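Local coordinates for protein rhamnosidase B (Bacillus sp., PDB 2OKX) that hydrolyses terminal alpha-L-rhamnose residues from rhamnosides as a glycoside hydrolase of family 78, by a mechanism that inverts the anomeric configuration, at residues 224-227 against 232-235; 444-449 against 467-472; 492-497 against 520-525; 656-661 against 723-728; 807-812 against 869-874. All blocks are in the same frame, centred on the assembly; numbering follows the deposited sequence.

How the interactions relate
Five contacts follow one another along the chain, each closing its own loop before the next opens, so none nests inside or crosses another. Interaction 1 closes a very short loop of four residues in domain D2. Interactions 2 and 3 both lie in the concanavalin-like domain, joining strands across 17 and 22 intervening residues; their centres are about 22 Å apart. Interactions 4 and 5 pair helices of the six-hairpin glycosidase domain, closing loops of 61 and 56 residues, with centres about 28 Å apart. Interactions 3 and 4, on opposite sides of the chain's centre, have centres about 59 Å apart. Through His860, Glu469 also links interaction 2 to the helical domain.

Interaction 1: residues 224-227 against 232-235; sequences DLRN and ESVN
Arg226 lays its guanidinium over Ser233, whose CB sits 3.7 Å from the guanidinium plane and toward its rim. The arginine chain is extended from CG to NE, with CG opposite the backbone N (chi1 173°), and this reach carries the head past the serine. There NH1 makes a weak bond of 3.4 Å to Ser233 O, bent to 137°; its stronger partner is Asn238 O, while NH2 donates to Asp309 O. NE donates to a water in the guanidinium plane, 2.7 Å away, and that water also lies 2.6 Å from Ser233 O. Ser233 OG stands 3.0 Å from Asn227 OD1, but its stronger partner is Val230 O, so the proton is not settled on Asn227. Val234 CG1 lies 3.4 Å from Asn227 CG, against the amide. Replacing Arg226 with alanine would probably leave the bridging water without its donor and the carbonyls of Asn238 and Asp309 without this mate. At the start of the helix, Asp224 OD2 accepts from Asn227 N at 3.2 Å, from well above the carboxylate plane. This is an N-capped short helix 225-229 folding back against the following 3-10 turn, beside strand 240-252 of domain D2.

Interaction 2: residues 444-449 against 467-472; sequences GAERSG and GVEYMR
Glu446 brings its carboxylate against the side chain of Glu469, with OE2 3.5 Å from CB of that residue and OE1 2.5 Å from its OE2. The two acids account for the whole of this small contact, which buries 96 Å² in all. Their side chains meet at a slant, and the carboxylate planes are turned 57° apart, so the groups are neither stacked nor coplanar. The torsions differ: Glu446 starts with CG opposite the backbone N and then bends sharply at chi2 (101°), which swings its carboxylate toward segment 467-472, whereas Glu469 continues extended beyond CG and presents its OE2 to Glu446 OE1.

Two oxygens separated by so little are hard to reconcile with two full negative charges. One acid is probably protonated, consistent with both residues being buried, although the proton cannot be placed. A water supplies a second link, donating to Glu446 OE2 at 2.9 Å and to Glu469 O at 2.8 Å, and thus ties the Glu446 carboxylate to the backbone at the break in strand 462-472. The further partners come largely from the helical part of the chain: Glu469 OE1 accepts from the backbone N of His860, and Ser570 OG approaches OE2 in a weak bond. Around Glu446 the backbone is also held, its N by Thr837 OG1 and its O by His555 NE2. The contact is therefore a buried carboxyl pair at the edge of the concanavalin-like beta domain, where its strands abut the six-hairpin glycosidase domain.

Interaction 3: residues 492-497 against 520-525; sequences EGRQSY and KLHEIY. With CA (calcium ion), chain C.
His522 O binds the calcium ion at 2.6 Å, and three waters join it in the coordination shell at 2.3 to 2.4 Å. Val423 O is a further ligand, so His522 serves the metal through its backbone carbonyl while its side chain meets Arg494 from strand 493-498, across the intervening strand 450-457. One of those waters also donates to Glu523 OE1 at 3.0 Å, which makes Glu523 a second-shell residue.

The side-chain contact is between Arg494 and His522. The arginine bends at chi3 (-67°) and brings its head over one face of the imidazole, with CZ 3.3 Å from the ring plane and displaced toward the rim. Guanidinium and ring are inclined at 45°, so they overlap as tilted plates. Salt-bridged through NH1 to Glu454, the Arg494 head has a carboxylate to balance its charge, and Glu456 lies at a longer, weaker ion-pair distance from NH2. A glycine in place of His522 has no ring to lie under Arg494, and the guanidinium would probably be freer to turn. Strand 450-457 pairs with both of these strands, and His522 and Glu523 together face its Glu454 in a classic beta bulge. His522 thus gives its backbone carbonyl to the calcium and its ring face to Arg494, whose positive charge is probably balanced by acidic side chains of the intervening strand.

Interaction 4: residues 656-661 against 723-728; sequences AVKHTL and DAFAAR
Chi1 of Phe725 (-71°) and of Leu661 (-78°) sets each CG opposite its own carbonyl carbon, and with both residues directed at the facing helix these torsions send the phenyl ring between Leu661 and Lys658. Leu661 approaches over a face: its CB lies 4.1 Å from the ring centroid and 28° off the ring normal, a CH-pi contact. Further along the same side chain, CD1 comes within 3.8 Å of Phe725 CE1, so the leucine follows the ring margin from Phe725 CZ toward Phe725 CD1.

Lys658 takes a different side. Its backbone O lies near the ring plane at the edge, 3.6 Å from Phe725 CZ, and its CG is 3.9 Å from that same atom. The lysine side chain runs at about a right angle to the phenylalanine, contributing methylene carbon here, while its extended chain bends only at chi4 and NZ makes a weak bond to Glu721 O. Its carbonyl is also an acceptor for Thr662 OG1.

The contact is one-sided: of the 166 Å² buried between the segments, Phe725 supplies 97 Å². Trp654, Thr662 and Leu665 of helix 647-665 extend the surroundings of the ring, and Ser709 of helix 696-715 touches both Phe725 and Leu661. A single aromatic side chain inserted between residues of a neighbouring helix thus joins helices 647-665 and 723-739, an apolar helix-helix packing in the alpha-helical barrel domain of this family 78 enzyme.

Interaction 5: residues 807-812 against 869-874; sequences YYEALE and GYFLGS
Helices 801-813 and 868-876 of the six-hairpin glycosidase domain, the alpha-barrel part of the enzyme, pack here around an aromatic edge-to-face pair. Phe871 is the receiving ring: the edge of Tyr808 points toward its face, with centroids 5.5 Å apart and planes at 85°. The same face is also met by Tyr808 CB, which stands 3.5 Å from the Phe871 centroid and only 11° off the normal, a close CH-pi contact. Tyr808 has CG opposite its carbonyl carbon (chi1 -62°), which takes its ring past the phenylalanine so that CD2 comes to 3.9 Å from Phe871 CD1. Farther out, the Tyr808 hydroxyl is hydrogen-bonded to Asp823.

The opposite face of Phe871 is covered by Tyr870 CD2, so the phenyl is sandwiched between carbon atoms of two tyrosines. Glu809 comes in at the ring edge instead, its CG 3.6 Å from Phe871 CZ, and its carboxylate pairs with Arg581 through OE2. Phe805 adds another edge-to-face ring contact to Phe871. Within helix 868-876, which widens to a pi-type turn at 872-874, Ser874 N and OG both donate to Tyr870 O. A water completes the link between the helices, donating to Glu809 OE2 at 2.7 Å and lying 3.0 Å from Tyr870 OH.

Interaction 1: residues 224-227 against 232-235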
# COMPACT_ATOMS: atom_id res chain seq x y z
N ASP A 224 -14.29 14.99 -1.18
CA ASP A 224 -14.41 13.63 -1.70
C ASP A 224 -15.42 13.74 -2.85
O ASP A 224 -16.61 13.47 -2.68
CB ASP A 224 -14.91 12.68 -0.63
CG ASP A 224 -14.83 11.23 -1.06
OD1 ASP A 224 -14.81 10.34 -0.18
OD2 ASP A 224 -14.80 10.97 -2.28
N LEU A 225 -14.92 14.16 -4.00
CA LEU A 225 -15.74 14.33 -5.19
C LEU A 225 -16.32 13.02 -5.70
O LEU A 225 -17.41 13.00 -6.28
CB LEU A 225 -14.92 15.01 -6.29
CG LEU A 225 -14.49 16.45 -5.99
CD1 LEU A 225 -13.60 16.98 -7.11
CD2 LEU A 225 -15.72 17.33 -5.81
N ARG A 226 -15.60 11.92 -5.50
CA ARG A 226 -16.06 10.61 -5.94
C ARG A 226 -17.39 10.25 -5.29
O ARG A 226 -18.36 9.92 -5.97
CB ARG A 226 -15.01 9.54 -5.62
CG ARG A 226 -15.44 8.10 -5.87
CD ARG A 226 -14.41 7.13 -5.29
NE ARG A 226 -14.87 5.75 -5.24
CZ ARG A 226 -14.84 4.90 -6.26
NH1 ARG A 226 -15.28 3.65 -6.10
NH2 ARG A 226 -14.36 5.28 -7.43
N ASN A 227 -17.44 10.32 -3.96
CA ASN A 227 -18.66 9.98 -3.24
C ASN A 227 -19.73 11.07 -3.36
O ASN A 227 -20.92 10.80 -3.19
CB ASN A 227 -18.35 9.70 -1.76
CG ASN A 227 -17.52 8.42 -1.56
OD1 ASN A 227 -17.34 7.62 -2.48
ND2 ASN A 227 -17.03 8.23 -0.34
N GLU A 232 -23.40 6.17 -4.85
CA GLU A 232 -23.34 4.72 -4.72
C GLU A 232 -21.91 4.17 -4.76
O GLU A 232 -21.68 3.01 -4.41
CB GLU A 232 -24.19 4.07 -5.82
CG GLU A 232 -24.55 2.61 -5.56
CD GLU A 232 -23.45 1.65 -5.95
OE1 GLU A 232 -23.49 0.48 -5.50
OE2 GLU A 232 -22.55 2.05 -6.72
N SER A 233 -20.95 4.99 -5.17
CA SER A 233 -19.56 4.55 -5.27
C SER A 233 -18.95 4.17 -3.92
O SER A 233 -17.87 3.59 -3.87
CB SER A 233 -18.70 5.63 -5.93
OG SER A 233 -18.58 6.77 -5.10
N VAL A 234 -19.64 4.49 -2.82
CA VAL A 234 -19.15 4.15 -1.49
C VAL A 234 -19.17 2.63 -1.26
O VAL A 234 -18.46 2.11 -0.40
CB VAL A 234 -20.02 4.78 -0.38
CG1 VAL A 234 -19.97 6.30 -0.47
CG2 VAL A 234 -21.47 4.28 -0.49
N ASN A 235 -19.97 1.93 -2.05
CA ASN A 235 -20.09 0.48 -1.91
C ASN A 235 -19.07 -0.37 -2.66
O ASN A 235 -19.10 -1.60 -2.56
CB ASN A 235 -21.51 0.06 -2.29
CG ASN A 235 -22.56 0.71 -1.40
OD1 ASN A 235 -22.52 0.56 -0.18
ND2 ASN A 235 -23.49 1.43 -2.01
O HOH W 1 -15.78 4.81 -2.88

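Interaction 2: residues 444-449 against 467-472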
# COMPACT_ATOMS: atom_id res chain seq x y z
N GLY A 444 15.36 8.91 9.60
CA GLY A 444 16.65 8.33 9.24
C GLY A 444 16.51 7.32 8.12
O GLY A 444 17.46 7.02 7.39
N ALA A 445 15.31 6.79 7.98
CA ALA A 445 15.00 5.82 6.95
C ALA A 445 13.49 5.72 6.85
O ALA A 445 12.76 6.21 7.72
CB ALA A 445 15.58 4.45 7.32
N GLU A 446 13.01 5.09 5.79
CA GLU A 446 11.59 4.90 5.61
C GLU A 446 11.14 4.00 6.75
O GLU A 446 11.89 3.11 7.18
CB GLU A 446 11.33 4.22 4.27
CG GLU A 446 9.86 3.96 3.95
CD GLU A 446 9.29 4.98 2.98
OE1 GLU A 446 8.18 4.74 2.45
OE2 GLU A 446 9.94 6.02 2.73
N ARG A 447 9.94 4.24 7.27
CA ARG A 447 9.38 3.39 8.32
C ARG A 447 7.88 3.28 8.06
O ARG A 447 7.32 4.02 7.24
CB ARG A 447 9.66 3.95 9.72
CG ARG A 447 11.14 3.87 10.12
CD ARG A 447 11.35 3.92 11.63
NE ARG A 447 12.76 3.87 12.01
CZ ARG A 447 13.56 2.82 11.87
NH1 ARG A 447 13.10 1.68 11.35
NH2 ARG A 447 14.83 2.89 12.26
N SER A 448 7.23 2.34 8.73
CA SER A 448 5.80 2.13 8.55
C SER A 448 5.20 1.86 9.91
O SER A 448 5.63 0.95 10.62
CB SER A 448 5.56 0.94 7.62
OG SER A 448 4.18 0.65 7.46
N GLY A 449 4.20 2.65 10.28
CA GLY A 449 3.59 2.44 11.58
C GLY A 449 2.70 3.55 12.09
O GLY A 449 2.13 4.32 11.32
N GLY A 467 3.52 12.96 6.51
CA GLY A 467 4.71 12.20 6.19
C GLY A 467 5.02 12.04 4.71
O GLY A 467 4.13 11.72 3.91
N VAL A 468 6.27 12.27 4.34
CA VAL A 468 6.69 12.10 2.95
C VAL A 468 7.87 11.13 2.93
O VAL A 468 8.48 10.87 3.97
CB VAL A 468 7.10 13.44 2.29
CG1 VAL A 468 5.92 14.40 2.32
CG2 VAL A 468 8.30 14.05 3.00
N GLU A 469 8.17 10.58 1.76
CA GLU A 469 9.25 9.61 1.61
C GLU A 469 10.55 10.23 1.12
O GLU A 469 11.64 9.73 1.43
CB GLU A 469 8.89 8.55 0.57
CG GLU A 469 7.61 7.80 0.79
CD GLU A 469 7.46 6.68 -0.22
OE1 GLU A 469 7.35 6.98 -1.43
OE2 GLU A 469 7.46 5.51 0.19
N TYR A 470 10.44 11.30 0.34
CA TYR A 470 11.60 11.91 -0.26
C TYR A 470 11.64 13.43 -0.30
O TYR A 470 10.64 14.09 -0.57
CB TYR A 470 11.72 11.38 -1.70
CG TYR A 470 12.93 11.86 -2.47
CD1 TYR A 470 12.89 13.02 -3.24
CD2 TYR A 470 14.14 11.17 -2.38
CE1 TYR A 470 14.02 13.48 -3.92
CE2 TYR A 470 15.27 11.62 -3.05
CZ TYR A 470 15.21 12.77 -3.82
OH TYR A 470 16.34 13.20 -4.47
N MET A 471 12.82 13.98 -0.03
CA MET A 471 13.06 15.41 -0.10
C MET A 471 14.55 15.62 -0.24
O MET A 471 15.36 14.84 0.29
CB MET A 471 12.46 16.16 1.10
CG MET A 471 12.88 15.74 2.48
SD MET A 471 11.72 16.41 3.74
CE MET A 471 11.93 18.18 3.52
N ARG A 472 14.93 16.64 -0.99
CA ARG A 472 16.34 16.92 -1.23
C ARG A 472 16.58 18.36 -1.67
O ARG A 472 15.96 18.84 -2.62
CB ARG A 472 16.89 15.98 -2.31
CG ARG A 472 18.35 16.24 -2.69
CD ARG A 472 18.76 15.47 -3.95
NE ARG A 472 20.15 15.73 -4.33
CZ ARG A 472 21.20 15.20 -3.72
NH1 ARG A 472 21.04 14.36 -2.69
NH2 ARG A 472 22.43 15.52 -4.12
O HOH W 2 12.49 7.07 1.90

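Interaction 3: residues 492-497 against 520-525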
# COMPACT_ATOMS: atom_id res chain seq x y z
N GLU A 492 -6.08 21.38 27.19
CA GLU A 492 -5.13 22.12 28.01
C GLU A 492 -4.14 21.22 28.75
O GLU A 492 -4.52 20.20 29.32
CB GLU A 492 -5.88 22.99 29.01
CG GLU A 492 -5.01 23.93 29.82
CD GLU A 492 -4.33 24.98 28.96
OE1 GLU A 492 -5.00 25.55 28.07
OE2 GLU A 492 -3.13 25.24 29.18
N GLY A 493 -2.86 21.59 28.73
CA GLY A 493 -1.85 20.83 29.45
C GLY A 493 -1.08 19.76 28.71
O GLY A 493 -0.94 19.80 27.49
N ARG A 494 -0.56 18.79 29.47
CA ARG A 494 0.21 17.70 28.89
C ARG A 494 -0.72 16.61 28.40
O ARG A 494 -1.73 16.30 29.05
CB ARG A 494 1.19 17.10 29.91
CG ARG A 494 1.98 15.93 29.33
CD ARG A 494 2.82 15.18 30.35
NE ARG A 494 3.92 15.98 30.88
CZ ARG A 494 5.15 15.52 31.06
NH1 ARG A 494 5.46 14.27 30.75
NH2 ARG A 494 6.08 16.31 31.58
N GLN A 495 -0.38 16.01 27.26
CA GLN A 495 -1.20 14.96 26.68
C GLN A 495 -0.38 14.08 25.75
O GLN A 495 0.71 14.47 25.32
CB GLN A 495 -2.37 15.59 25.92
CG GLN A 495 -1.94 16.51 24.80
CD GLN A 495 -2.83 17.73 24.68
OE1 GLN A 495 -2.54 18.79 25.25
NE2 GLN A 495 -3.92 17.59 23.94
N SER A 496 -0.91 12.90 25.45
CA SER A 496 -0.24 11.96 24.57
C SER A 496 -1.24 11.45 23.54
O SER A 496 -2.44 11.38 23.81
CB SER A 496 0.30 10.76 25.36
OG SER A 496 1.23 11.19 26.33
N TYR A 497 -0.74 11.11 22.36
CA TYR A 497 -1.59 10.61 21.30
C TYR A 497 -0.83 9.69 20.36
O TYR A 497 0.32 9.96 20.00
CB TYR A 497 -2.17 11.77 20.48
CG TYR A 497 -3.10 11.30 19.38
CD1 TYR A 497 -4.37 10.80 19.67
CD2 TYR A 497 -2.69 11.31 18.04
CE1 TYR A 497 -5.20 10.32 18.67
CE2 TYR A 497 -3.52 10.83 17.03
CZ TYR A 497 -4.77 10.34 17.35
OH TYR A 497 -5.60 9.85 16.36
N LYS A 520 5.75 22.53 24.60
CA LYS A 520 6.87 21.69 25.02
C LYS A 520 6.67 20.31 24.44
O LYS A 520 5.75 19.59 24.83
CB LYS A 520 6.95 21.60 26.54
CG LYS A 520 7.29 22.90 27.23
CD LYS A 520 7.39 22.70 28.73
CE LYS A 520 7.70 24.00 29.44
NZ LYS A 520 7.79 23.81 30.91
N LEU A 521 7.53 19.93 23.50
CA LEU A 521 7.42 18.62 22.88
C LEU A 521 8.31 17.65 23.64
O LEU A 521 9.54 17.73 23.57
CB LEU A 521 7.82 18.71 21.40
CG LEU A 521 7.63 17.49 20.50
CD1 LEU A 521 6.23 16.91 20.67
CD2 LEU A 521 7.85 17.91 19.05
N HIS A 522 7.69 16.75 24.40
CA HIS A 522 8.43 15.76 25.18
C HIS A 522 8.99 14.67 24.30
O HIS A 522 10.08 14.15 24.56
CB HIS A 522 7.54 15.16 26.27
CG HIS A 522 7.32 16.08 27.43
ND1 HIS A 522 6.43 17.13 27.39
CD2 HIS A 522 7.92 16.15 28.64
CE1 HIS A 522 6.49 17.80 28.53
NE2 HIS A 522 7.38 17.23 29.30
N GLU A 523 8.25 14.30 23.26
CA GLU A 523 8.71 13.29 22.31
C GLU A 523 7.78 13.12 21.12
O GLU A 523 6.56 13.26 21.22
CB GLU A 523 8.91 11.94 22.99
CG GLU A 523 7.69 11.37 23.70
CD GLU A 523 7.98 10.03 24.34
OE1 GLU A 523 9.06 9.89 24.95
OE2 GLU A 523 7.14 9.11 24.23
N ILE A 524 8.40 12.84 19.97
CA ILE A 524 7.69 12.58 18.73
C ILE A 524 8.40 11.32 18.25
O ILE A 524 9.63 11.23 18.28
CB ILE A 524 7.85 13.76 17.72
CG1 ILE A 524 7.20 13.40 16.38
CG2 ILE A 524 9.31 14.10 17.52
CD1 ILE A 524 5.69 13.19 16.45
N TYR A 525 7.62 10.32 17.85
CA TYR A 525 8.21 9.05 17.44
C TYR A 525 7.22 8.26 16.59
O TYR A 525 6.13 8.73 16.29
CB TYR A 525 8.53 8.22 18.68
CG TYR A 525 7.31 8.01 19.56
CD1 TYR A 525 6.96 8.93 20.55
CD2 TYR A 525 6.46 6.92 19.34
CE1 TYR A 525 5.79 8.77 21.30
CE2 TYR A 525 5.29 6.76 20.07
CZ TYR A 525 4.96 7.69 21.05
OH TYR A 525 3.79 7.53 21.76
CA CA C . 11.15 13.27 26.75
O HOH W 3 11.62 11.41 25.44
O HOH W 4 10.55 15.16 28.11
O HOH W 5 12.59 14.56 25.47

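Interaction 4: residues 656-661 against 723-728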
# COMPACT_ATOMS: atom_id res chain seq x y z
N ALA A 656 -8.06 -24.57 -7.01
CA ALA A 656 -8.14 -23.15 -7.34
C ALA A 656 -7.22 -22.83 -8.52
O ALA A 656 -7.54 -21.97 -9.34
CB ALA A 656 -7.74 -22.30 -6.13
N VAL A 657 -6.09 -23.52 -8.59
CA VAL A 657 -5.14 -23.31 -9.68
C VAL A 657 -5.71 -23.83 -10.99
O VAL A 657 -5.65 -23.16 -12.02
CB VAL A 657 -3.80 -24.04 -9.39
CG1 VAL A 657 -2.89 -23.96 -10.60
CG2 VAL A 657 -3.12 -23.41 -8.18
N LYS A 658 -6.26 -25.04 -10.95
CA LYS A 658 -6.86 -25.66 -12.12
C LYS A 658 -8.03 -24.82 -12.62
O LYS A 658 -8.16 -24.55 -13.81
CB LYS A 658 -7.34 -27.07 -11.75
CG LYS A 658 -7.97 -27.86 -12.88
CD LYS A 658 -8.40 -29.24 -12.37
CE LYS A 658 -9.02 -30.07 -13.48
NZ LYS A 658 -8.06 -30.29 -14.59
N HIS A 659 -8.87 -24.39 -11.68
CA HIS A 659 -10.04 -23.58 -11.98
C HIS A 659 -9.73 -22.32 -12.79
O HIS A 659 -10.35 -22.08 -13.82
CB HIS A 659 -10.73 -23.19 -10.67
CG HIS A 659 -11.90 -22.27 -10.86
ND1 HIS A 659 -13.05 -22.65 -11.53
CD2 HIS A 659 -12.10 -20.99 -10.48
CE1 HIS A 659 -13.90 -21.64 -11.55
NE2 HIS A 659 -13.35 -20.62 -10.92
N THR A 660 -8.76 -21.53 -12.34
CA THR A 660 -8.43 -20.30 -13.05
C THR A 660 -7.76 -20.55 -14.40
O THR A 660 -8.04 -19.84 -15.37
CB THR A 660 -7.53 -19.37 -12.18
OG1 THR A 660 -7.48 -18.07 -12.78
CG2 THR A 660 -6.12 -19.93 -12.06
N LEU A 661 -6.88 -21.54 -14.47
CA LEU A 661 -6.21 -21.84 -15.73
C LEU A 661 -7.23 -22.30 -16.78
O LEU A 661 -7.11 -21.97 -17.96
CB LEU A 661 -5.15 -22.93 -15.55
CG LEU A 661 -3.83 -22.47 -14.93
CD1 LEU A 661 -2.89 -23.65 -14.77
CD2 LEU A 661 -3.20 -21.40 -15.82
N ASP A 723 -2.08 -32.90 -17.33
CA ASP A 723 -1.59 -33.26 -18.66
C ASP A 723 -2.26 -32.47 -19.77
O ASP A 723 -1.64 -32.14 -20.77
CB ASP A 723 -1.77 -34.76 -18.91
CG ASP A 723 -0.83 -35.61 -18.06
OD1 ASP A 723 -1.11 -35.81 -16.87
OD2 ASP A 723 0.21 -36.05 -18.60
N ALA A 724 -3.55 -32.17 -19.59
CA ALA A 724 -4.29 -31.40 -20.58
C ALA A 724 -3.67 -30.01 -20.71
O ALA A 724 -3.52 -29.49 -21.81
CB ALA A 724 -5.75 -31.30 -20.17
N PHE A 725 -3.31 -29.43 -19.57
CA PHE A 725 -2.69 -28.10 -19.56
C PHE A 725 -1.34 -28.17 -20.26
O PHE A 725 -0.94 -27.24 -20.96
CB PHE A 725 -2.50 -27.61 -18.12
CG PHE A 725 -3.78 -27.24 -17.41
CD1 PHE A 725 -3.79 -27.08 -16.03
CD2 PHE A 725 -4.96 -27.04 -18.12
CE1 PHE A 725 -4.96 -26.73 -15.36
CE2 PHE A 725 -6.14 -26.69 -17.45
CZ PHE A 725 -6.14 -26.53 -16.07
N ALA A 726 -0.64 -29.28 -20.07
CA ALA A 726 0.67 -29.47 -20.68
C ALA A 726 0.56 -29.47 -22.20
O ALA A 726 1.39 -28.87 -22.89
CB ALA A 726 1.28 -30.78 -20.19
N ALA A 727 -0.47 -30.13 -22.72
CA ALA A 727 -0.68 -30.19 -24.17
C ALA A 727 -0.95 -28.80 -24.72
O ALA A 727 -0.35 -28.38 -25.72
CB ALA A 727 -1.85 -31.11 -24.48
N ARG A 728 -1.86 -28.08 -24.07
CA ARG A 728 -2.22 -26.73 -24.48
C ARG A 728 -1.00 -25.81 -24.48
O ARG A 728 -0.87 -24.93 -25.33
CB ARG A 728 -3.28 -26.18 -23.53
CG ARG A 728 -4.67 -26.77 -23.75
CD ARG A 728 -5.32 -26.15 -24.98
NE ARG A 728 -6.64 -25.62 -24.65
CZ ARG A 728 -7.20 -24.57 -25.25
NH1 ARG A 728 -6.55 -23.94 -26.22
NH2 ARG A 728 -8.40 -24.15 -24.88

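Interaction 5: residues 807-812 against 869-874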
# COMPACT_ATOMS: atom_id res chain seq x y z
N TYR A 807 14.69 -10.16 -15.21
CA TYR A 807 15.89 -10.03 -16.03
C TYR A 807 17.06 -10.77 -15.37
O TYR A 807 17.84 -11.45 -16.05
CB TYR A 807 16.22 -8.55 -16.23
CG TYR A 807 17.50 -8.27 -16.99
CD1 TYR A 807 17.76 -8.90 -18.21
CD2 TYR A 807 18.43 -7.37 -16.50
CE1 TYR A 807 18.93 -8.62 -18.93
CE2 TYR A 807 19.60 -7.08 -17.20
CZ TYR A 807 19.84 -7.71 -18.41
OH TYR A 807 20.99 -7.42 -19.09
N TYR A 808 17.17 -10.65 -14.05
CA TYR A 808 18.24 -11.32 -13.33
C TYR A 808 18.05 -12.84 -13.35
O TYR A 808 19.02 -13.59 -13.42
CB TYR A 808 18.32 -10.81 -11.88
CG TYR A 808 18.64 -9.32 -11.77
CD1 TYR A 808 19.24 -8.63 -12.82
CD2 TYR A 808 18.35 -8.62 -10.60
CE1 TYR A 808 19.54 -7.26 -12.71
CE2 TYR A 808 18.65 -7.25 -10.48
CZ TYR A 808 19.24 -6.58 -11.54
OH TYR A 808 19.53 -5.24 -11.42
N GLU A 809 16.80 -13.29 -13.30
CA GLU A 809 16.55 -14.72 -13.35
C GLU A 809 17.04 -15.23 -14.70
O GLU A 809 17.56 -16.35 -14.80
CB GLU A 809 15.05 -15.02 -13.18
CG GLU A 809 14.55 -14.91 -11.74
CD GLU A 809 13.10 -15.35 -11.58
OE1 GLU A 809 12.20 -14.63 -12.07
OE2 GLU A 809 12.86 -16.41 -10.97
N ALA A 810 16.88 -14.41 -15.73
CA ALA A 810 17.33 -14.76 -17.07
C ALA A 810 18.86 -14.78 -17.13
O ALA A 810 19.45 -15.68 -17.74
CB ALA A 810 16.78 -13.76 -18.10
N LEU A 811 19.50 -13.79 -16.50
CA LEU A 811 20.97 -13.74 -16.50
C LEU A 811 21.54 -14.95 -15.75
O LEU A 811 22.60 -15.45 -16.10
CB LEU A 811 21.47 -12.44 -15.87
CG LEU A 811 21.18 -11.14 -16.65
CD1 LEU A 811 21.70 -9.95 -15.86
CD2 LEU A 811 21.84 -11.20 -18.02
N GLU A 812 20.84 -15.40 -14.71
CA GLU A 812 21.29 -16.55 -13.94
C GLU A 812 21.21 -17.78 -14.84
O GLU A 812 22.14 -18.58 -14.90
CB GLU A 812 20.40 -16.74 -12.71
CG GLU A 812 20.65 -18.04 -11.95
CD GLU A 812 22.04 -18.10 -11.32
OE1 GLU A 812 22.49 -19.22 -11.01
OE2 GLU A 812 22.68 -17.04 -11.14
N GLY A 869 18.12 -8.78 -2.56
CA GLY A 869 17.94 -9.57 -1.35
C GLY A 869 17.83 -11.06 -1.63
O GLY A 869 18.05 -11.89 -0.75
N TYR A 870 17.49 -11.39 -2.87
CA TYR A 870 17.36 -12.79 -3.28
C TYR A 870 18.57 -13.25 -4.09
O TYR A 870 19.17 -14.27 -3.79
CB TYR A 870 16.10 -12.97 -4.12
CG TYR A 870 15.99 -14.33 -4.81
CD1 TYR A 870 15.65 -15.48 -4.09
CD2 TYR A 870 16.21 -14.44 -6.18
CE1 TYR A 870 15.54 -16.72 -4.73
CE2 TYR A 870 16.10 -15.67 -6.83
CZ TYR A 870 15.76 -16.81 -6.10
OH TYR A 870 15.64 -18.01 -6.76
N PHE A 871 18.94 -12.48 -5.12
CA PHE A 871 20.05 -12.88 -5.98
C PHE A 871 21.45 -12.91 -5.39
O PHE A 871 22.26 -13.74 -5.79
CB PHE A 871 20.05 -12.05 -7.27
CG PHE A 871 18.86 -12.30 -8.14
CD1 PHE A 871 17.73 -11.49 -8.04
CD2 PHE A 871 18.82 -13.40 -8.99
CE1 PHE A 871 16.58 -11.77 -8.77
CE2 PHE A 871 17.68 -13.69 -9.72
CZ PHE A 871 16.55 -12.88 -9.62
N LEU A 872 21.75 -12.02 -4.44
CA LEU A 872 23.08 -12.02 -3.86
C LEU A 872 23.32 -13.32 -3.08
O LEU A 872 24.38 -13.92 -3.18
CB LEU A 872 23.28 -10.80 -2.95
CG LEU A 872 23.27 -9.46 -3.71
CD1 LEU A 872 23.44 -8.29 -2.74
CD2 LEU A 872 24.39 -9.46 -4.75
N GLY A 873 22.31 -13.76 -2.33
CA GLY A 873 22.47 -14.99 -1.58
C GLY A 873 22.35 -16.24 -2.46
O GLY A 873 23.03 -17.24 -2.21
N SER A 874 21.51 -16.18 -3.49
CA SER A 874 21.30 -17.33 -4.37
C SER A 874 22.29 -17.46 -5.53
O SER A 874 22.96 -18.48 -5.69
CB SER A 874 19.87 -17.33 -4.91
OG SER A 874 19.63 -16.21 -5.75
O HOH W 6 14.72 -17.83 -9.58